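Local coordinates for signal recognition 54 kDa protein (Pyrococcus furiosus, PDB 3DM5) that belongs to the SRP54 family of signal recognition particle proteins and combines a helical bundle, a P-loop NTPase-type domain and a signal peptide binding domain, at residues R33-Q36 against R37-Q41; A42-V46 against R47-Q51. All coordinates share one frame; numbering follows the deposited sequence.

Interaction 1 (R33-Q36 against R37-Q41). With SO4 (sulfate ion), chain F.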
ATOM      1  N   ARG A  33      -7.359  19.848  -5.040  1.00 55.69           N
ATOM      2  CA  ARG A  33      -6.943  19.115  -3.859  1.00 49.69           C
ATOM      3  C   ARG A  33      -6.352  17.753  -4.211  1.00 54.05           C
ATOM      4  O   ARG A  33      -5.414  17.287  -3.563  1.00 55.71           O
ATOM      5  CB  ARG A  33      -8.111  18.983  -2.889  1.00 56.54           C
ATOM      6  CG  ARG A  33      -8.517  20.314  -2.283  1.00 54.72           C
ATOM      7  CD  ARG A  33      -9.866  20.232  -1.608  1.00 65.02           C
ATOM      8  NE  ARG A  33     -10.192  21.463  -0.892  1.00 68.47           N
ATOM      9  CZ  ARG A  33     -11.432  21.807  -0.556  1.00 75.37           C
ATOM     10  NH1 ARG A  33     -12.443  21.019  -0.898  1.00 70.10           N
ATOM     11  NH2 ARG A  33     -11.666  22.933   0.108  1.00 65.15           N
ATOM     12  N   ASP A  34      -6.893  17.111  -5.241  1.00 50.09           N
ATOM     13  CA  ASP A  34      -6.286  15.882  -5.725  1.00 49.21           C
ATOM     14  C   ASP A  34      -4.839  16.134  -6.155  1.00 51.52           C
ATOM     15  O   ASP A  34      -3.969  15.318  -5.885  1.00 49.00           O
ATOM     16  CB  ASP A  34      -7.097  15.249  -6.860  1.00 62.93           C
ATOM     17  CG  ASP A  34      -8.210  14.331  -6.350  1.00 76.27           C
ATOM     18  OD1 ASP A  34      -8.333  14.160  -5.113  1.00 67.58           O
ATOM     19  OD2 ASP A  34      -8.957  13.776  -7.189  1.00 75.93           O
ATOM     20  N   ILE A  35      -4.582  17.274  -6.793  1.00 52.21           N
ATOM     21  CA  ILE A  35      -3.242  17.605  -7.268  1.00 47.20           C
ATOM     22  C   ILE A  35      -2.292  17.997  -6.135  1.00 48.61           C
ATOM     23  O   ILE A  35      -1.129  17.599  -6.126  1.00 48.36           O
ATOM     24  CB  ILE A  35      -3.266  18.722  -8.328  1.00 53.46           C
ATOM     25  CG1 ILE A  35      -4.141  18.313  -9.521  1.00 47.47           C
ATOM     26  CG2 ILE A  35      -1.840  19.053  -8.797  1.00 45.30           C
ATOM     27  CD1 ILE A  35      -4.496  19.481 -10.441  1.00 41.33           C
ATOM     28  N   GLN A  36      -2.776  18.775  -5.179  1.00 46.45           N
ATOM     29  CA  GLN A  36      -1.969  19.076  -4.005  1.00 49.62           C
ATOM     30  C   GLN A  36      -1.502  17.792  -3.352  1.00 45.45           C
ATOM     31  O   GLN A  36      -0.327  17.641  -3.053  1.00 46.60           O
ATOM     32  CB  GLN A  36      -2.747  19.930  -3.010  1.00 44.75           C
ATOM     33  CG  GLN A  36      -3.129  21.291  -3.585  1.00 49.41           C
ATOM     34  CD  GLN A  36      -4.009  22.079  -2.666  1.00 53.83           C
ATOM     35  OE1 GLN A  36      -4.131  23.303  -2.803  1.00 59.04           O
ATOM     36  NE2 GLN A  36      -4.643  21.389  -1.717  1.00 49.73           N
ATOM     37  N   ARG A  37      -2.415  16.853  -3.152  1.00 51.68           N
ATOM     38  CA  ARG A  37      -2.059  15.596  -2.503  1.00 45.85           C
ATOM     39  C   ARG A  37      -1.016  14.811  -3.284  1.00 52.48           C
ATOM     40  O   ARG A  37      -0.061  14.280  -2.698  1.00 50.92           O
ATOM     41  CB  ARG A  37      -3.298  14.742  -2.212  1.00 50.21           C
ATOM     42  CG  ARG A  37      -3.867  14.945  -0.802  1.00 64.91           C
ATOM     43  CD  ARG A  37      -5.102  14.070  -0.501  1.00 62.05           C
ATOM     44  NE  ARG A  37      -6.355  14.799  -0.710  1.00 74.13           N
ATOM     45  CZ  ARG A  37      -7.193  14.599  -1.727  1.00 72.77           C
ATOM     46  NH1 ARG A  37      -6.922  13.673  -2.642  1.00 59.87           N
ATOM     47  NH2 ARG A  37      -8.308  15.324  -1.822  1.00 69.93           N
ATOM     48  N   ALA A  38      -1.181  14.736  -4.603  1.00 46.79           N
ATOM     49  CA  ALA A  38      -0.251  13.965  -5.415  1.00 42.63           C
ATOM     50  C   ALA A  38       1.116  14.620  -5.347  1.00 42.23           C
ATOM     51  O   ALA A  38       2.109  13.957  -5.063  1.00 40.31           O
ATOM     52  CB  ALA A  38      -0.734  13.866  -6.851  1.00 48.77           C
ATOM     53  N   LEU A  39       1.148  15.927  -5.600  1.00 43.28           N
ATOM     54  CA  LEU A  39       2.383  16.723  -5.556  1.00 42.75           C
ATOM     55  C   LEU A  39       3.119  16.636  -4.224  1.00 43.82           C
ATOM     56  O   LEU A  39       4.309  16.312  -4.204  1.00 39.94           O
ATOM     57  CB  LEU A  39       2.105  18.196  -5.917  1.00 43.30           C
ATOM     58  CG  LEU A  39       2.441  18.673  -7.337  1.00 44.14           C
ATOM     59  CD1 LEU A  39       2.531  17.539  -8.355  1.00 40.82           C
ATOM     60  CD2 LEU A  39       1.495  19.746  -7.800  1.00 37.34           C
ATOM     61  N   ILE A  40       2.421  16.925  -3.125  1.00 44.99           N
ATOM     62  CA  ILE A  40       3.031  16.910  -1.787  1.00 47.38           C
ATOM     63  C   ILE A  40       3.646  15.549  -1.464  1.00 50.02           C
ATOM     64  O   ILE A  40       4.692  15.451  -0.814  1.00 40.90           O
ATOM     65  CB  ILE A  40       2.014  17.240  -0.677  1.00 41.15           C
ATOM     66  CG1 ILE A  40       1.514  18.680  -0.796  1.00 46.33           C
ATOM     67  CG2 ILE A  40       2.651  17.039   0.677  1.00 38.61           C
ATOM     68  CD1 ILE A  40       2.560  19.683  -0.486  1.00 49.91           C
ATOM     69  N   GLN A  41       2.979  14.502  -1.935  1.00 42.58           N
ATOM     70  CA  GLN A  41       3.408  13.147  -1.699  1.00 41.48           C
ATOM     71  C   GLN A  41       4.698  12.811  -2.446  1.00 47.73           C
ATOM     72  O   GLN A  41       5.425  11.920  -2.042  1.00 45.87           O
ATOM     73  CB  GLN A  41       2.293  12.187  -2.104  1.00 46.86           C
ATOM     74  CG  GLN A  41       2.496  10.771  -1.625  1.00 58.38           C
ATOM     75  CD  GLN A  41       1.223   9.959  -1.672  1.00 74.16           C
ATOM     76  OE1 GLN A  41       0.573   9.844  -2.719  1.00 78.65           O
ATOM     77  NE2 GLN A  41       0.857   9.386  -0.532  1.00 72.36           N
TER
HETATM   78  S   SO4 F 447     -15.424  23.354   0.180  1.00 90.21           S
HETATM   79  O1  SO4 F 447     -15.286  22.118  -0.594  1.00 65.42           O
HETATM   80  O2  SO4 F 447     -16.829  23.746   0.138  1.00 87.58           O
HETATM   81  O3  SO4 F 447     -15.016  23.160   1.565  1.00 76.51           O
HETATM   82  O4  SO4 F 447     -14.585  24.426  -0.348  1.00 77.25           O
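D34 and R37 form a salt bridge one turn apart on helix 25-41, part of the helical bundle domain. R37 NH1 donates to D34 OD1 over 2.9 Å. The oxygen is met on its anti side, and the nitrogen stands 24° out of the carboxylate plane. The two charged groups are nearly perpendicular, with their planes 78° apart. The R37 chain bends at chi3 (-97°), which folds the guanidinium back along the helix. One face then lies over R33 O, 3.7 Å from the guanidinium plane and over its centre. D34 OD2 has a second, weak and long ion pair with K16 on helix 5-19.

Backbone bonds run from each residue to the one four places on. R37 N reaches R33 O, A38 N reaches D34 O, and L39 N reaches I35 O. I40 N donates to Q36 O over 2.8 Å.

The apolar contact is between I35 and L39, which lie side by side and point the same way. I35 CG2 meets L39 CD2 at 3.5 Å. L39 also packs on L52 of helix 46-62, so this side faces the bundle interior. Q36 OE1 is hydrogen-bonded to T53 OG1 of that helix.

R33 runs extended from CG to NE and ends at a sulfate ion, probably from the crystallisation liquor. The sulfur lies in the guanidinium plane, at its edge. R33 NH1 donates to sulfate O1 at 3.1 Å, and R33 NH2 makes a weak bond of 3.3 Å to sulfate O4.

Interaction 2 (A42-V46 against R47-Q51); sequences ADVNV and RLVLQ
The backbone runs extended through V44 and N45 and turns helical at V46, with V49 N bonded to N45 O (3.0 Å) and L50 N to V46 O (2.9 Å).

V44 and V49 meet through one methyl each. V44 CG1 rests 3.4 Å from V49 CG2, and the two side chains are set at a slant to each other. The same V49 methyl also touches N45 O. V44 CG1 reaches L48 CB more loosely, at 4.3 Å. Both valines are buried, and V44 also packs on L39 of helix 25-41.

The stretch is a helix-loop-helix link in the bundle domain. It opens with a Schellman motif, in which D43, with positive phi (72°), is the C-prime residue. V44 N pairs with L39 O, and D43 N with I40 O. The link closes at N45, the N-cap of helix 46-62.

N45 has CG anti to its own N (chi1 179°), which swings the amide over the first turn. As modelled, ND2 faces L48 N at 2.9 Å and R47 N at 3.0 Å. These are donors against donors, so no capping bond can be claimed from the side chain, and the naming of OD1 and ND2 is doubtful. OD1, as modelled, has a weak hydrogen bond with Q226 NE2. N45 CB lies 4.1 Å from L48 CG.

Toward the second subunit, V46 packs on Q36 of that subunit, and L50 on L50 of that subunit.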
ATOM      1  N   ALA A  42       4.966  13.522  -3.539  1.00 48.30           N
ATOM      2  CA  ALA A  42       6.185  13.333  -4.324  1.00 49.62           C
ATOM      3  C   ALA A  42       7.263  14.316  -3.855  1.00 53.00           C
ATOM      4  O   ALA A  42       8.274  14.538  -4.534  1.00 45.65           O
ATOM      5  CB  ALA A  42       5.896  13.505  -5.811  1.00 42.54           C
ATOM      6  N   ASP A  43       7.016  14.912  -2.693  1.00 46.27           N
ATOM      7  CA  ASP A  43       7.963  15.798  -2.019  1.00 44.19           C
ATOM      8  C   ASP A  43       8.114  17.147  -2.694  1.00 44.42           C
ATOM      9  O   ASP A  43       9.156  17.786  -2.570  1.00 40.58           O
ATOM     10  CB  ASP A  43       9.332  15.134  -1.843  1.00 45.91           C
ATOM     11  CG  ASP A  43      10.240  15.909  -0.888  1.00 57.73           C
ATOM     12  OD1 ASP A  43      11.463  15.632  -0.851  1.00 58.42           O
ATOM     13  OD2 ASP A  43       9.726  16.800  -0.181  1.00 55.18           O
ATOM     14  N   VAL A  44       7.089  17.597  -3.407  1.00 43.81           N
ATOM     15  CA  VAL A  44       7.166  18.950  -3.956  1.00 45.63           C
ATOM     16  C   VAL A  44       6.969  19.967  -2.833  1.00 44.28           C
ATOM     17  O   VAL A  44       6.010  19.859  -2.066  1.00 47.87           O
ATOM     18  CB  VAL A  44       6.150  19.216  -5.114  1.00 36.72           C
ATOM     19  CG1 VAL A  44       6.267  20.647  -5.588  1.00 37.47           C
ATOM     20  CG2 VAL A  44       6.397  18.294  -6.259  1.00 34.99           C
ATOM     21  N   ASN A  45       7.885  20.928  -2.732  1.00 43.59           N
ATOM     22  CA  ASN A  45       7.778  22.004  -1.751  1.00 43.26           C
ATOM     23  C   ASN A  45       6.345  22.498  -1.623  1.00 40.83           C
ATOM     24  O   ASN A  45       5.678  22.758  -2.628  1.00 41.68           O
ATOM     25  CB  ASN A  45       8.673  23.171  -2.153  1.00 37.50           C
ATOM     26  CG  ASN A  45       8.585  24.335  -1.183  1.00 45.50           C
ATOM     27  OD1 ASN A  45       9.220  24.326  -0.139  1.00 44.04           O
ATOM     28  ND2 ASN A  45       7.794  25.339  -1.523  1.00 40.54           N
ATOM     29  N   VAL A  46       5.873  22.648  -0.390  1.00 44.12           N
ATOM     30  CA  VAL A  46       4.480  23.058  -0.178  1.00 46.11           C
ATOM     31  C   VAL A  46       4.158  24.420  -0.755  1.00 44.76           C
ATOM     32  O   VAL A  46       3.141  24.581  -1.414  1.00 43.28           O
ATOM     33  CB  VAL A  46       4.065  23.038   1.287  1.00 51.47           C
ATOM     34  CG1 VAL A  46       2.709  23.680   1.433  1.00 55.51           C
ATOM     35  CG2 VAL A  46       4.018  21.603   1.787  1.00 52.36           C
ATOM     36  N   ARG A  47       5.022  25.400  -0.515  1.00 53.67           N
ATOM     37  CA  ARG A  47       4.812  26.729  -1.076  1.00 44.43           C
ATOM     38  C   ARG A  47       4.685  26.685  -2.617  1.00 51.95           C
ATOM     39  O   ARG A  47       3.831  27.349  -3.201  1.00 49.41           O
ATOM     40  CB  ARG A  47       5.936  27.668  -0.631  1.00 58.62           C
ATOM     41  CG  ARG A  47       5.455  29.039  -0.176  1.00 72.06           C
ATOM     42  CD  ARG A  47       6.610  29.918   0.252  1.00 92.54           C
ATOM     43  NE  ARG A  47       6.316  31.331   0.020  1.00111.29           N
ATOM     44  CZ  ARG A  47       6.079  32.220   0.979  1.00104.06           C
ATOM     45  NH1 ARG A  47       6.111  31.852   2.250  1.00107.56           N
ATOM     46  NH2 ARG A  47       5.822  33.481   0.665  1.00 97.99           N
ATOM     47  N   LEU A  48       5.524  25.889  -3.272  1.00 48.94           N
ATOM     48  CA  LEU A  48       5.443  25.750  -4.720  1.00 49.85           C
ATOM     49  C   LEU A  48       4.122  25.140  -5.159  1.00 51.74           C
ATOM     50  O   LEU A  48       3.565  25.538  -6.179  1.00 52.70           O
ATOM     51  CB  LEU A  48       6.591  24.890  -5.265  1.00 56.61           C
ATOM     52  CG  LEU A  48       7.973  25.504  -5.484  1.00 49.09           C
ATOM     53  CD1 LEU A  48       8.884  24.465  -6.084  1.00 53.17           C
ATOM     54  CD2 LEU A  48       7.886  26.709  -6.388  1.00 48.93           C
ATOM     55  N   VAL A  49       3.644  24.150  -4.404  1.00 45.10           N
ATOM     56  CA  VAL A  49       2.390  23.479  -4.733  1.00 44.03           C
ATOM     57  C   VAL A  49       1.188  24.411  -4.586  1.00 53.42           C
ATOM     58  O   VAL A  49       0.277  24.414  -5.432  1.00 52.27           O
ATOM     59  CB  VAL A  49       2.159  22.210  -3.887  1.00 44.84           C
ATOM     60  CG1 VAL A  49       0.744  21.711  -4.085  1.00 43.36           C
ATOM     61  CG2 VAL A  49       3.152  21.124  -4.282  1.00 45.90           C
ATOM     62  N   LEU A  50       1.194  25.201  -3.516  1.00 48.13           N
ATOM     63  CA  LEU A  50       0.155  26.198  -3.299  1.00 55.59           C
ATOM     64  C   LEU A  50       0.048  27.137  -4.483  1.00 60.09           C
ATOM     65  O   LEU A  50      -1.041  27.401  -4.988  1.00 63.79           O
ATOM     66  CB  LEU A  50       0.451  27.018  -2.051  1.00 50.49           C
ATOM     67  CG  LEU A  50      -0.374  26.646  -0.838  1.00 59.21           C
ATOM     68  CD1 LEU A  50      -0.086  27.638   0.251  1.00 56.80           C
ATOM     69  CD2 LEU A  50      -1.845  26.667  -1.230  1.00 63.14           C
ATOM     70  N   GLN A  51       1.196  27.645  -4.911  1.00 50.50           N
ATOM     71  CA  GLN A  51       1.249  28.656  -5.946  1.00 52.40           C
ATOM     72  C   GLN A  51       0.716  28.091  -7.255  1.00 52.94           C
ATOM     73  O   GLN A  51      -0.075  28.725  -7.955  1.00 55.10           O
ATOM     74  CB  GLN A  51       2.686  29.162  -6.066  1.00 56.84           C
ATOM     75  CG  GLN A  51       3.128  29.639  -7.439  1.00 67.95           C
ATOM     76  CD  GLN A  51       4.655  29.641  -7.567  1.00 86.83           C
ATOM     77  OE1 GLN A  51       5.354  30.311  -6.798  1.00 86.46           O
ATOM     78  NE2 GLN A  51       5.174  28.877  -8.530  1.00 78.87           N
TER

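How the interactions relate
Interaction 1 lies within helix 25-41. Interaction 2 carries the chain from the end of that helix into helix 46-62. The two touch directly, with centres about 9 Å apart. I40 CD1 meets V46 CG2 at 3.3 Å, and L39 CB meets V49 CG2 at 3.5 Å, so their apolar sides share one interface between the helices. Each is partly buried. Charge marks the more exposed side of 33-41, where there is a salt bridge and a bound sulfate. In 42-51, at the start of helix 46-62, the contacts are backbone bonds and valine methyls. Both also border the second subunit, interaction 1 through I40 among others.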